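Local atomic coordinates of dihydrolipoyl dehydrogenase (Elizabethkingia anophelis NUHP1, PDB entry 6UZI), a protein that probably oxidises the dihydrolipoyl groups of carrier proteins, passing electrons through a redox-active disulfide and a bound FAD to NAD(+). Residues Cys50-Cys55 against Gln102-Ile107; Ile150-Lys155 against Pro283-Leu288; Pro156-Phe161 against Cys275-Gly280; Ala329-Glu334 against Asn353-Val358. All coordinates share one frame; numbering follows the deposited sequence.

Interaction 1: Cys50-Cys55 against Gln102-Ile107; sequences CLNVGC and QTTKGI. With FAD (flavin-adenine dinucleotide), chain E.
The Asn-52 side chain, ending in a flat carboxamide, crosses that of Thr-104 at about a right angle, OD1 4.0 Å from Thr-104 OG1, while a much larger flat group, the isoalloxazine of FAD, lies behind the same short helix. Over one flavin face sits Cys-55, its SG 3.5 Å from FAD C4X. Gly-54 covers the dimethylbenzene end from the same side, with CA 3.4 Å from FAD C7. Cys-50 meets the ribityl chain instead, its CB lying 3.4 Å from FAD O4'. The Asn-52 amide is held by its own surroundings: ND2 bonds to Gly-48 O, and OD1 makes a weak bond with Thr-45 OG1.

Between the two helices, Leu-51 does the packing. Its CG stands anti to the backbone N (chi1 165°), which sends the two methyls toward helix 89-113. CD1 slides alongside CB and CG2 of Thr-103, 3.4 Å from Thr-103 CB. CD2 meets Ile-107 tip to tip, 3.6 Å from Ile-107 CD1, and Thr-104 turns OG1 onto it at 3.2 Å. Thr-103 OG1 bonds to Val-99 O, and Thr-104 OG1, weakly, to Val-100 O.

Here one short element has two chemically distinct sides, largely apolar toward helix 89-113, with one threonine hydroxyl against the leucine, and redox-active toward the cofactor. The Cys-50 to Cys-55 disulfide spans 2.0 Å between the SG atoms. With Cys-55 SG at the flavin and Cys-50 packed on His-453 of the second subunit, the order implied is substrate, Cys-50, Cys-55, flavin, as in related disulfide oxidoreductases.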
# COMPACT_ATOMS: atom_id res chain seq x y z
N CYS A 50 -8.97 9.99 18.36
CA CYS A 50 -8.64 9.51 17.02
C CYS A 50 -9.85 9.56 16.09
O CYS A 50 -9.72 9.88 14.90
CB CYS A 50 -8.09 8.09 17.11
SG CYS A 50 -7.55 7.35 15.55
N LEU A 51 -11.03 9.24 16.61
CA LEU A 51 -12.23 9.19 15.79
C LEU A 51 -12.91 10.56 15.67
O LEU A 51 -13.29 10.97 14.58
CB LEU A 51 -13.21 8.17 16.37
CG LEU A 51 -14.64 8.27 15.83
CD1 LEU A 51 -14.65 8.16 14.32
CD2 LEU A 51 -15.51 7.21 16.45
N ASN A 52 -13.05 11.27 16.79
CA ASN A 52 -13.91 12.44 16.80
C ASN A 52 -13.18 13.71 16.37
O ASN A 52 -13.78 14.57 15.70
CB ASN A 52 -14.52 12.60 18.20
CG ASN A 52 -15.35 11.39 18.61
OD1 ASN A 52 -16.50 11.24 18.22
ND2 ASN A 52 -14.74 10.50 19.41
N VAL A 53 -11.91 13.86 16.74
CA VAL A 53 -11.15 15.07 16.44
C VAL A 53 -9.72 14.72 16.05
O VAL A 53 -8.81 15.55 16.16
CB VAL A 53 -11.15 16.04 17.65
CG1 VAL A 53 -12.53 16.63 17.88
CG2 VAL A 53 -10.65 15.34 18.91
N GLY A 54 -9.50 13.49 15.57
CA GLY A 54 -8.15 13.05 15.29
C GLY A 54 -7.89 12.39 13.95
O GLY A 54 -8.01 13.03 12.91
N CYS A 55 -7.52 11.10 13.99
CA CYS A 55 -7.04 10.39 12.80
C CYS A 55 -8.07 10.40 11.69
O CYS A 55 -7.80 10.85 10.57
CB CYS A 55 -6.69 8.94 13.15
SG CYS A 55 -6.10 8.59 14.80
N GLN A 102 -20.21 7.53 10.89
CA GLN A 102 -20.16 6.12 10.50
C GLN A 102 -19.36 5.31 11.50
O GLN A 102 -19.84 4.29 12.02
CB GLN A 102 -19.53 5.98 9.11
CG GLN A 102 -20.47 6.03 7.91
CD GLN A 102 -19.72 5.70 6.63
OE1 GLN A 102 -19.12 6.57 5.99
NE2 GLN A 102 -19.74 4.42 6.24
N THR A 103 -18.14 5.75 11.79
CA THR A 103 -17.25 4.98 12.65
C THR A 103 -17.76 4.92 14.09
O THR A 103 -17.60 3.89 14.76
CB THR A 103 -15.84 5.56 12.57
OG1 THR A 103 -15.49 5.75 11.19
CG2 THR A 103 -14.81 4.63 13.22
N THR A 104 -18.39 5.99 14.56
CA THR A 104 -18.98 5.99 15.90
C THR A 104 -20.05 4.90 16.01
O THR A 104 -20.12 4.19 17.02
CB THR A 104 -19.59 7.36 16.21
OG1 THR A 104 -18.55 8.31 16.50
CG2 THR A 104 -20.52 7.29 17.39
N LYS A 105 -20.91 4.77 15.00
CA LYS A 105 -21.93 3.73 15.04
C LYS A 105 -21.31 2.34 15.06
O LYS A 105 -21.83 1.43 15.71
CB LYS A 105 -22.88 3.87 13.85
CG LYS A 105 -23.89 4.99 13.98
CD LYS A 105 -24.87 4.97 12.81
CE LYS A 105 -25.84 6.14 12.88
NZ LYS A 105 -26.81 6.09 11.76
N GLY A 106 -20.19 2.15 14.35
CA GLY A 106 -19.52 0.87 14.38
C GLY A 106 -18.97 0.54 15.75
O GLY A 106 -19.04 -0.61 16.20
N ILE A 107 -18.45 1.54 16.45
CA ILE A 107 -17.95 1.31 17.80
C ILE A 107 -19.10 0.98 18.74
O ILE A 107 -18.99 0.09 19.59
CB ILE A 107 -17.15 2.53 18.28
CG1 ILE A 107 -15.93 2.73 17.40
CG2 ILE A 107 -16.73 2.33 19.73
CD1 ILE A 107 -15.11 3.92 17.77
PA FAD E . -7.88 9.23 23.43
O1A FAD E . -8.15 8.87 22.02
O2A FAD E . -7.06 10.53 23.46
O5B FAD E . -9.26 9.57 24.15
C5B FAD E . -9.46 9.06 25.48
C4B FAD E . -10.89 9.32 25.88
O4B FAD E . -10.99 9.42 27.31
C3B FAD E . -11.52 10.61 25.31
O3B FAD E . -12.60 10.25 24.45
C2B FAD E . -12.04 11.35 26.55
O2B FAD E . -13.32 11.95 26.33
C1B FAD E . -12.11 10.23 27.59
N9A FAD E . -11.98 10.67 28.97
C8A FAD E . -10.96 11.40 29.52
N7A FAD E . -11.07 11.60 30.81
C5A FAD E . -12.26 10.96 31.14
C6A FAD E . -12.95 10.80 32.36
N6A FAD E . -12.50 11.25 33.53
N1A FAD E . -14.11 10.12 32.33
C2A FAD E . -14.55 9.64 31.17
N3A FAD E . -13.99 9.72 29.96
C4A FAD E . -12.83 10.39 30.01
N1 FAD E . -2.51 8.82 15.85
C2 FAD E . -2.18 7.86 14.94
O2 FAD E . -1.75 6.77 15.29
N3 FAD E . -2.35 8.12 13.59
C4 FAD E . -2.83 9.29 13.03
O4 FAD E . -2.95 9.40 11.82
C4X FAD E . -3.18 10.29 14.01
N5 FAD E . -3.68 11.42 13.58
C5X FAD E . -4.06 12.35 14.53
C6 FAD E . -4.65 13.54 14.09
C7 FAD E . -5.12 14.48 15.00
C7M FAD E . -5.77 15.74 14.49
C8 FAD E . -4.99 14.24 16.38
C8M FAD E . -5.55 15.21 17.39
C9 FAD E . -4.39 13.06 16.82
C9A FAD E . -3.93 12.12 15.91
N10 FAD E . -3.36 10.90 16.32
C10 FAD E . -2.99 9.96 15.40
C1' FAD E . -3.21 10.59 17.75
C2' FAD E . -4.33 9.71 18.28
O2' FAD E . -5.56 10.43 18.34
C3' FAD E . -3.98 9.13 19.65
O3' FAD E . -2.64 8.66 19.65
C4' FAD E . -4.91 7.99 20.06
O4' FAD E . -6.26 8.45 19.94
C5' FAD E . -4.63 7.46 21.45
O5' FAD E . -5.91 7.43 22.11
P FAD E . -6.18 6.84 23.60
O1P FAD E . -7.02 5.62 23.66
O2P FAD E . -4.93 6.71 24.45
O3P FAD E . -6.99 8.11 24.15

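Interaction 2: Ile150-Lys155 against Pro283-Leu288; sequences IATGSK and PYTDGL. With FAD (flavin-adenine dinucleotide), chain E.
Lys-155 lies alongside Tyr-284, pointing the same way, and illustrates how a long side chain can roof an aromatic ring. Its CB and CG approach the near rim at Tyr-284 CD2. A bend at chi2 (67°) then lays the chain over the face: CD comes 3.5 Å from Tyr-284 CD2 in a CH-pi contact, CE passes over CE2, and NZ ends 4.0 Å from the ring centroid, only 8° off the normal, a cation-pi interaction. The backbone N of Asp-286 lies over the opposite face. At the ring's edge and in its plane is the adenine, with Tyr-284 CE1 3.4 Å from FAD N7A.

The backbones are pinned beside this contact. Tyr-284 N donates to Gly-153 O at 2.8 Å, and Thr-152 OG1 donates to Tyr-284 O at 2.6 Å, almost in line with the carbonyl. Thr-152 CG2 faces the adenine, and Leu-288 CD2 packs on Ile-150 CG2 at 3.7 Å. Ser-154 N makes a weak bond to FAD O2A, while its OG bonds to Asp-321 and Arg-281.

An antiparallel pairing of Ser-154 with Pro-283, where the chain leaves and re-enters the FAD domain, flanking the dinucleotide: this is the two-stranded connection of the pyridine nucleotide-disulfide oxidoreductases.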
# COMPACT_ATOMS: atom_id res chain seq x y z
N ILE A 150 -6.99 2.82 33.00
CA ILE A 150 -7.04 4.24 32.69
C ILE A 150 -6.67 4.44 31.23
O ILE A 150 -5.57 4.07 30.79
CB ILE A 150 -6.09 5.04 33.60
CG1 ILE A 150 -6.49 4.89 35.06
CG2 ILE A 150 -6.07 6.49 33.19
CD1 ILE A 150 -5.54 5.62 35.99
N ALA A 151 -7.57 5.05 30.46
CA ALA A 151 -7.32 5.28 29.05
C ALA A 151 -7.84 6.66 28.64
O ALA A 151 -8.49 6.82 27.62
CB ALA A 151 -7.95 4.18 28.20
N THR A 152 -7.51 7.67 29.44
CA THR A 152 -8.08 9.00 29.28
C THR A 152 -7.39 9.81 28.19
O THR A 152 -7.87 10.90 27.84
CB THR A 152 -8.02 9.76 30.62
OG1 THR A 152 -6.68 9.73 31.13
CG2 THR A 152 -8.95 9.10 31.63
N GLY A 153 -6.28 9.32 27.64
CA GLY A 153 -5.75 9.92 26.44
C GLY A 153 -5.04 11.25 26.67
O GLY A 153 -4.41 11.49 27.71
N SER A 154 -5.15 12.12 25.67
CA SER A 154 -4.38 13.34 25.64
C SER A 154 -5.27 14.49 25.20
O SER A 154 -6.35 14.30 24.65
CB SER A 154 -3.17 13.22 24.69
OG SER A 154 -3.57 12.88 23.37
N LYS A 155 -4.77 15.70 25.41
CA LYS A 155 -5.40 16.92 24.95
C LYS A 155 -4.36 17.71 24.18
O LYS A 155 -3.16 17.44 24.29
CB LYS A 155 -5.96 17.74 26.12
CG LYS A 155 -7.47 17.99 26.06
CD LYS A 155 -8.31 16.72 26.25
CE LYS A 155 -9.81 17.03 26.38
NZ LYS A 155 -10.62 15.80 26.59
N PRO A 283 -0.70 14.56 27.99
CA PRO A 283 -1.55 13.55 28.63
C PRO A 283 -2.66 14.21 29.44
O PRO A 283 -2.46 15.25 30.06
CB PRO A 283 -0.58 12.76 29.52
CG PRO A 283 0.54 13.70 29.77
CD PRO A 283 0.68 14.50 28.50
N TYR A 284 -3.84 13.59 29.41
CA TYR A 284 -5.03 14.17 30.01
C TYR A 284 -5.45 13.36 31.23
O TYR A 284 -5.69 12.15 31.12
CB TYR A 284 -6.17 14.24 28.99
CG TYR A 284 -7.43 14.88 29.53
CD1 TYR A 284 -8.51 14.12 29.93
CD2 TYR A 284 -7.52 16.26 29.67
CE1 TYR A 284 -9.65 14.71 30.43
CE2 TYR A 284 -8.65 16.86 30.17
CZ TYR A 284 -9.72 16.08 30.55
OH TYR A 284 -10.86 16.67 31.05
N THR A 285 -5.50 14.02 32.39
CA THR A 285 -5.95 13.37 33.62
C THR A 285 -6.89 14.25 34.44
O THR A 285 -7.22 13.88 35.58
CB THR A 285 -4.76 12.94 34.48
OG1 THR A 285 -3.80 14.01 34.56
CG2 THR A 285 -4.08 11.71 33.88
N ASP A 286 -7.35 15.39 33.91
CA ASP A 286 -8.17 16.31 34.69
C ASP A 286 -9.45 15.63 35.14
O ASP A 286 -10.15 14.99 34.34
CB ASP A 286 -8.52 17.55 33.87
CG ASP A 286 -7.33 18.45 33.62
OD1 ASP A 286 -6.27 18.22 34.23
OD2 ASP A 286 -7.45 19.39 32.80
N GLY A 287 -9.76 15.76 36.43
CA GLY A 287 -11.01 15.27 36.98
C GLY A 287 -11.10 13.78 37.20
O GLY A 287 -12.18 13.29 37.55
N LEU A 288 -10.00 13.05 37.00
CA LEU A 288 -9.97 11.60 37.10
C LEU A 288 -9.95 11.11 38.55
O LEU A 288 -10.16 9.91 38.78
CB LEU A 288 -8.75 11.07 36.34
CG LEU A 288 -8.65 9.56 36.09
CD1 LEU A 288 -9.92 9.09 35.41
CD2 LEU A 288 -7.45 9.26 35.22
PA FAD E . -7.88 9.23 23.43
O1A FAD E . -8.15 8.87 22.02
O2A FAD E . -7.06 10.53 23.46
O5B FAD E . -9.26 9.57 24.15
C5B FAD E . -9.46 9.06 25.48
C4B FAD E . -10.89 9.32 25.88
O4B FAD E . -10.99 9.42 27.31
C3B FAD E . -11.52 10.61 25.31
O3B FAD E . -12.60 10.25 24.45
C2B FAD E . -12.04 11.35 26.55
O2B FAD E . -13.32 11.95 26.33
C1B FAD E . -12.11 10.23 27.59
N9A FAD E . -11.98 10.67 28.97
C8A FAD E . -10.96 11.40 29.52
N7A FAD E . -11.07 11.60 30.81
C5A FAD E . -12.26 10.96 31.14
C6A FAD E . -12.95 10.80 32.36
N6A FAD E . -12.50 11.25 33.53
N1A FAD E . -14.11 10.12 32.33
C2A FAD E . -14.55 9.64 31.17
N3A FAD E . -13.99 9.72 29.96
C4A FAD E . -12.83 10.39 30.01
N1 FAD E . -2.51 8.82 15.85
C2 FAD E . -2.18 7.86 14.94
O2 FAD E . -1.75 6.77 15.29
N3 FAD E . -2.35 8.12 13.59
C4 FAD E . -2.83 9.29 13.03
O4 FAD E . -2.95 9.40 11.82
C4X FAD E . -3.18 10.29 14.01
N5 FAD E . -3.68 11.42 13.58
C5X FAD E . -4.06 12.35 14.53
C6 FAD E . -4.65 13.54 14.09
C7 FAD E . -5.12 14.48 15.00
C7M FAD E . -5.77 15.74 14.49
C8 FAD E . -4.99 14.24 16.38
C8M FAD E . -5.55 15.21 17.39
C9 FAD E . -4.39 13.06 16.82
C9A FAD E . -3.93 12.12 15.91
N10 FAD E . -3.36 10.90 16.32
C10 FAD E . -2.99 9.96 15.40
C1' FAD E . -3.21 10.59 17.75
C2' FAD E . -4.33 9.71 18.28
O2' FAD E . -5.56 10.43 18.34
C3' FAD E . -3.98 9.13 19.65
O3' FAD E . -2.64 8.66 19.65
C4' FAD E . -4.91 7.99 20.06
O4' FAD E . -6.26 8.45 19.94
C5' FAD E . -4.63 7.46 21.45
O5' FAD E . -5.91 7.43 22.11
P FAD E . -6.18 6.84 23.60
O1P FAD E . -7.02 5.62 23.66
O2P FAD E . -4.93 6.71 24.45
O3P FAD E . -6.99 8.11 24.15

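Interaction 3: Pro156-Phe161 against Cys275-Gly280; sequences PSSLPF and CLVSVG
Val-279 and Leu-159 meet at a slant, branch against branch, with Val-279 CG1 4.2 Å from Leu-159 CD2. The other methyl of the valine is turned into the passing backbone: with CG1 anti to the carbonyl carbon (chi1 -69°), CG2 falls between the backbone N and the carbonyl carbon, 3.6 Å from Ser-158 CA and close to Ser-157 O. Ser-158 directs its CB away from this surface, yet its OG still lies 3.9 Å from Val-277 CG1. The touching parts of the chain run 112° apart, so the valines meet a segment passing across them.

Polar contacts come from the main chain. Ser-157 N donates to Gly-280 O at 3.0 Å, approaching from above the carbonyl plane, and the Ser-157 CB rests against the same oxygen. A water bridges the segments: it accepts from Val-279 N at 2.8 Å and lies 2.9 Å from Ser-157 O and 3.1 Å from Val-277 O, with too few protons to serve every acceptor around it.

Strand 274-277 belongs to the parallel sheet that carries the probable NAD(+) site, where Gly-280 and, beside Val-279, Gly-189 are predicted to bind. The contact thus ties the chain entering the Rossmann-type NAD domain to the chain leaving it, at the junction typical of this family.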
# COMPACT_ATOMS: atom_id res chain seq x y z
N PRO A 156 -4.78 18.66 23.34
CA PRO A 156 -3.79 19.48 22.62
C PRO A 156 -2.93 20.29 23.59
O PRO A 156 -3.43 20.85 24.57
CB PRO A 156 -4.67 20.38 21.75
CG PRO A 156 -5.94 19.58 21.55
CD PRO A 156 -6.15 18.95 22.89
N SER A 157 -1.62 20.30 23.33
CA SER A 157 -0.77 21.27 24.01
C SER A 157 -0.96 22.63 23.37
O SER A 157 -1.53 22.78 22.28
CB SER A 157 0.72 20.92 23.93
OG SER A 157 1.10 19.91 24.85
N SER A 158 -0.50 23.64 24.08
CA SER A 158 -0.47 24.98 23.52
C SER A 158 0.67 25.74 24.19
O SER A 158 1.44 25.19 24.98
CB SER A 158 -1.82 25.68 23.66
OG SER A 158 -1.83 26.86 22.88
N LEU A 159 0.77 27.02 23.85
CA LEU A 159 1.73 27.88 24.49
C LEU A 159 1.00 28.87 25.38
O LEU A 159 -0.04 29.41 24.97
CB LEU A 159 2.56 28.63 23.45
CG LEU A 159 3.25 27.77 22.38
CD1 LEU A 159 4.03 28.65 21.43
CD2 LEU A 159 4.16 26.72 23.00
N PRO A 160 1.52 29.15 26.57
CA PRO A 160 0.75 29.96 27.53
C PRO A 160 0.37 31.34 27.03
O PRO A 160 -0.65 31.88 27.48
CB PRO A 160 1.69 30.04 28.74
CG PRO A 160 2.52 28.77 28.63
CD PRO A 160 2.74 28.57 27.16
N PHE A 161 1.14 31.94 26.11
CA PHE A 161 0.86 33.30 25.68
C PHE A 161 -0.13 33.37 24.52
O PHE A 161 -0.45 34.47 24.06
CB PHE A 161 2.15 34.02 25.26
CG PHE A 161 2.92 33.33 24.18
CD1 PHE A 161 2.56 33.49 22.84
CD2 PHE A 161 4.00 32.53 24.48
CE1 PHE A 161 3.26 32.86 21.84
CE2 PHE A 161 4.71 31.90 23.48
CZ PHE A 161 4.34 32.07 22.16
N CYS A 275 -4.56 30.87 12.08
CA CYS A 275 -3.36 30.36 12.75
C CYS A 275 -3.68 29.08 13.51
O CYS A 275 -4.52 29.09 14.42
CB CYS A 275 -2.77 31.41 13.69
SG CYS A 275 -1.35 30.74 14.57
N LEU A 276 -3.00 28.00 13.15
CA LEU A 276 -3.17 26.68 13.76
C LEU A 276 -1.97 26.38 14.66
O LEU A 276 -0.82 26.39 14.20
CB LEU A 276 -3.33 25.61 12.68
CG LEU A 276 -3.14 24.13 13.02
CD1 LEU A 276 -4.19 23.61 13.99
CD2 LEU A 276 -3.17 23.32 11.73
N VAL A 277 -2.25 26.09 15.92
CA VAL A 277 -1.23 25.78 16.92
C VAL A 277 -1.09 24.26 17.04
O VAL A 277 -1.99 23.58 17.54
CB VAL A 277 -1.57 26.41 18.27
CG1 VAL A 277 -0.46 26.16 19.26
CG2 VAL A 277 -1.84 27.89 18.10
N SER A 278 0.04 23.73 16.59
CA SER A 278 0.33 22.30 16.62
C SER A 278 1.68 22.10 17.30
O SER A 278 2.69 21.82 16.65
CB SER A 278 0.32 21.71 15.21
OG SER A 278 -0.92 21.95 14.57
N VAL A 279 1.70 22.27 18.61
CA VAL A 279 2.93 22.19 19.39
C VAL A 279 3.01 20.90 20.19
O VAL A 279 3.79 20.82 21.14
CB VAL A 279 3.10 23.41 20.31
CG1 VAL A 279 3.37 24.65 19.49
CG2 VAL A 279 1.87 23.59 21.19
N GLY A 280 2.18 19.91 19.88
CA GLY A 280 2.28 18.62 20.53
C GLY A 280 1.00 18.25 21.24
O GLY A 280 -0.01 18.96 21.19
O HOH W 1 -0.80 21.68 19.70

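Interaction 4: Ala329-Glu334 against Asn353-Val358; sequences AHKAEE and NLIPGV. With ZN (zinc ion), chain L; FAD (flavin-adenine dinucleotide), chain E.
His-330 NE2 donates to Pro-356 O over 2.6 Å, joining the start of a helix to the approach of a strand. The acceptor lies in the imidazole plane, although the N-H...O angle is a bent 149°. With CG between the backbone N and the carbonyl carbon (chi1 51°), the ring reaches over to the 353-358 backbone. There it slides past Ile-355, whose CG2 is 3.7 Å from His-330 NE2, and Pro-356 CD also packs close to that nitrogen.

Ile-355 makes the remaining contacts with the helix. Its CD1 meets the aliphatic part of Lys-331, 4.0 Å from Lys-331 CG, while the ammonium leads away to a salt bridge with Glu-335. Its CG1 approaches Glu-334 OE1.

The same helical turn serves two other partners. Ala-329 N donates to FAD O2 over 2.8 Å, nearly straight at 167°. As this is the first turn of the helix, its dipole would tend to stabilise negative charge at that end of the flavin. Glu-333 OE2 binds the zinc ion at 2.2 Å and OE1 at a longer 2.6 Å, an asymmetric two-oxygen ligand, and His-453 and Glu-458 of the second subunit complete the site.

Helix 329-343 is thereby set between the flavin, the metal at the subunit interface and the entry to strand 357-359, an outer strand of the antiparallel dimerisation-domain sheet, with Pro-356 backed by helix 426-438.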
# COMPACT_ATOMS: atom_id res chain seq x y z
N ALA A 329 -2.07 5.82 17.92
CA ALA A 329 -3.34 5.13 18.15
C ALA A 329 -3.14 3.62 18.24
O ALA A 329 -3.71 2.95 19.11
CB ALA A 329 -4.34 5.49 17.05
N HIS A 330 -2.35 3.04 17.32
CA HIS A 330 -2.11 1.61 17.40
C HIS A 330 -1.23 1.23 18.58
O HIS A 330 -1.29 0.08 19.04
CB HIS A 330 -1.51 1.08 16.10
CG HIS A 330 -0.32 1.85 15.61
ND1 HIS A 330 -0.41 3.14 15.15
CD2 HIS A 330 0.98 1.50 15.51
CE1 HIS A 330 0.79 3.56 14.78
NE2 HIS A 330 1.65 2.58 14.99
N LYS A 331 -0.45 2.17 19.11
CA LYS A 331 0.28 1.91 20.35
C LYS A 331 -0.67 1.78 21.53
O LYS A 331 -0.46 0.95 22.42
CB LYS A 331 1.31 3.01 20.59
CG LYS A 331 2.14 2.87 21.87
CD LYS A 331 1.54 3.72 22.99
CE LYS A 331 2.51 3.90 24.14
NZ LYS A 331 1.87 4.64 25.26
N ALA A 332 -1.73 2.60 21.55
CA ALA A 332 -2.74 2.48 22.59
C ALA A 332 -3.52 1.18 22.44
O ALA A 332 -3.83 0.51 23.44
CB ALA A 332 -3.69 3.67 22.53
N GLU A 333 -3.86 0.81 21.20
CA GLU A 333 -4.56 -0.44 20.95
C GLU A 333 -3.77 -1.64 21.47
O GLU A 333 -4.32 -2.52 22.14
CB GLU A 333 -4.83 -0.58 19.45
CG GLU A 333 -6.03 0.19 18.98
CD GLU A 333 -6.16 0.20 17.46
OE1 GLU A 333 -5.16 -0.08 16.77
OE2 GLU A 333 -7.28 0.46 16.96
N GLU A 334 -2.47 -1.69 21.16
CA GLU A 334 -1.67 -2.83 21.61
C GLU A 334 -1.57 -2.88 23.12
O GLU A 334 -1.65 -3.95 23.73
CB GLU A 334 -0.28 -2.77 20.98
CG GLU A 334 0.56 -4.03 21.24
CD GLU A 334 1.83 -4.06 20.40
OE1 GLU A 334 2.05 -3.11 19.62
OE2 GLU A 334 2.60 -5.05 20.51
N ASN A 353 10.12 -1.06 19.99
CA ASN A 353 10.98 -0.72 18.87
C ASN A 353 10.33 -1.04 17.53
O ASN A 353 10.73 -0.48 16.51
CB ASN A 353 12.32 -1.45 18.99
CG ASN A 353 13.39 -0.86 18.08
OD1 ASN A 353 13.53 0.35 17.98
ND2 ASN A 353 14.13 -1.73 17.40
N LEU A 354 9.31 -1.91 17.52
CA LEU A 354 8.66 -2.36 16.29
C LEU A 354 7.26 -1.78 16.12
O LEU A 354 6.44 -2.36 15.41
CB LEU A 354 8.61 -3.88 16.23
CG LEU A 354 9.99 -4.54 16.24
CD1 LEU A 354 9.87 -6.02 15.97
CD2 LEU A 354 10.91 -3.88 15.22
N ILE A 355 6.98 -0.65 16.76
CA ILE A 355 5.74 0.08 16.56
C ILE A 355 5.99 1.14 15.50
O ILE A 355 6.79 2.06 15.73
CB ILE A 355 5.25 0.73 17.87
CG1 ILE A 355 4.96 -0.35 18.91
CG2 ILE A 355 4.02 1.59 17.61
CD1 ILE A 355 4.58 0.19 20.25
N PRO A 356 5.34 1.07 14.34
CA PRO A 356 5.63 2.03 13.28
C PRO A 356 5.00 3.39 13.54
O PRO A 356 4.00 3.52 14.25
CB PRO A 356 5.01 1.38 12.04
CG PRO A 356 3.82 0.61 12.61
CD PRO A 356 4.30 0.09 13.95
N GLY A 357 5.62 4.42 12.97
CA GLY A 357 5.05 5.75 13.00
C GLY A 357 4.79 6.25 11.59
O GLY A 357 5.65 6.09 10.71
N VAL A 358 3.62 6.83 11.34
CA VAL A 358 3.21 7.23 10.00
C VAL A 358 2.84 8.71 9.98
O VAL A 358 2.22 9.22 10.92
CB VAL A 358 2.03 6.37 9.49
CG1 VAL A 358 1.57 6.85 8.13
CG2 VAL A 358 2.45 4.91 9.39
ZN ZN L . -6.86 0.27 14.79
PA FAD E . -7.88 9.23 23.43
O1A FAD E . -8.15 8.87 22.02
O2A FAD E . -7.06 10.53 23.46
O5B FAD E . -9.26 9.57 24.15
C5B FAD E . -9.46 9.06 25.48
C4B FAD E . -10.89 9.32 25.88
O4B FAD E . -10.99 9.42 27.31
C3B FAD E . -11.52 10.61 25.31
O3B FAD E . -12.60 10.25 24.45
C2B FAD E . -12.04 11.35 26.55
O2B FAD E . -13.32 11.95 26.33
C1B FAD E . -12.11 10.23 27.59
N9A FAD E . -11.98 10.67 28.97
C8A FAD E . -10.96 11.40 29.52
N7A FAD E . -11.07 11.60 30.81
C5A FAD E . -12.26 10.96 31.14
C6A FAD E . -12.95 10.80 32.36
N6A FAD E . -12.50 11.25 33.53
N1A FAD E . -14.11 10.12 32.33
C2A FAD E . -14.55 9.64 31.17
N3A FAD E . -13.99 9.72 29.96
C4A FAD E . -12.83 10.39 30.01
N1 FAD E . -2.51 8.82 15.85
C2 FAD E . -2.18 7.86 14.94
O2 FAD E . -1.75 6.77 15.29
N3 FAD E . -2.35 8.12 13.59
C4 FAD E . -2.83 9.29 13.03
O4 FAD E . -2.95 9.40 11.82
C4X FAD E . -3.18 10.29 14.01
N5 FAD E . -3.68 11.42 13.58
C5X FAD E . -4.06 12.35 14.53
C6 FAD E . -4.65 13.54 14.09
C7 FAD E . -5.12 14.48 15.00
C7M FAD E . -5.77 15.74 14.49
C8 FAD E . -4.99 14.24 16.38
C8M FAD E . -5.55 15.21 17.39
C9 FAD E . -4.39 13.06 16.82
C9A FAD E . -3.93 12.12 15.91
N10 FAD E . -3.36 10.90 16.32
C10 FAD E . -2.99 9.96 15.40
C1' FAD E . -3.21 10.59 17.75
C2' FAD E . -4.33 9.71 18.28
O2' FAD E . -5.56 10.43 18.34
C3' FAD E . -3.98 9.13 19.65
O3' FAD E . -2.64 8.66 19.65
C4' FAD E . -4.91 7.99 20.06
O4' FAD E . -6.26 8.45 19.94
C5' FAD E . -4.63 7.46 21.45
O5' FAD E . -5.91 7.43 22.11
P FAD E . -6.18 6.84 23.60
O1P FAD E . -7.02 5.62 23.66
O2P FAD E . -4.93 6.71 24.45
O3P FAD E . -6.99 8.11 24.15

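How the interactions relate
Together the contacts show how chemistry follows place. Interactions 1 and 4 are buried, adjoin the second subunit and touch each other where Cys-50 SG packs on Ala-329 CB; 1 joins its segments by largely apolar packing, 4 by a side-chain to backbone hydrogen bond amid Ile-355 and Pro-356 packing. Interaction 2, partly buried, attends the adenine and phosphate end of the same FAD, adding a cation-pi contact to backbone bonds. Interaction 3 lies at the surface and relies on main-chain atoms and a water. It continues 2 along the chain, nested inside the loop that 2 closes. Interaction 4 alone reaches into the dimerisation domain, while 1, 2 and 3 belong to the nucleotide-binding part of the chain.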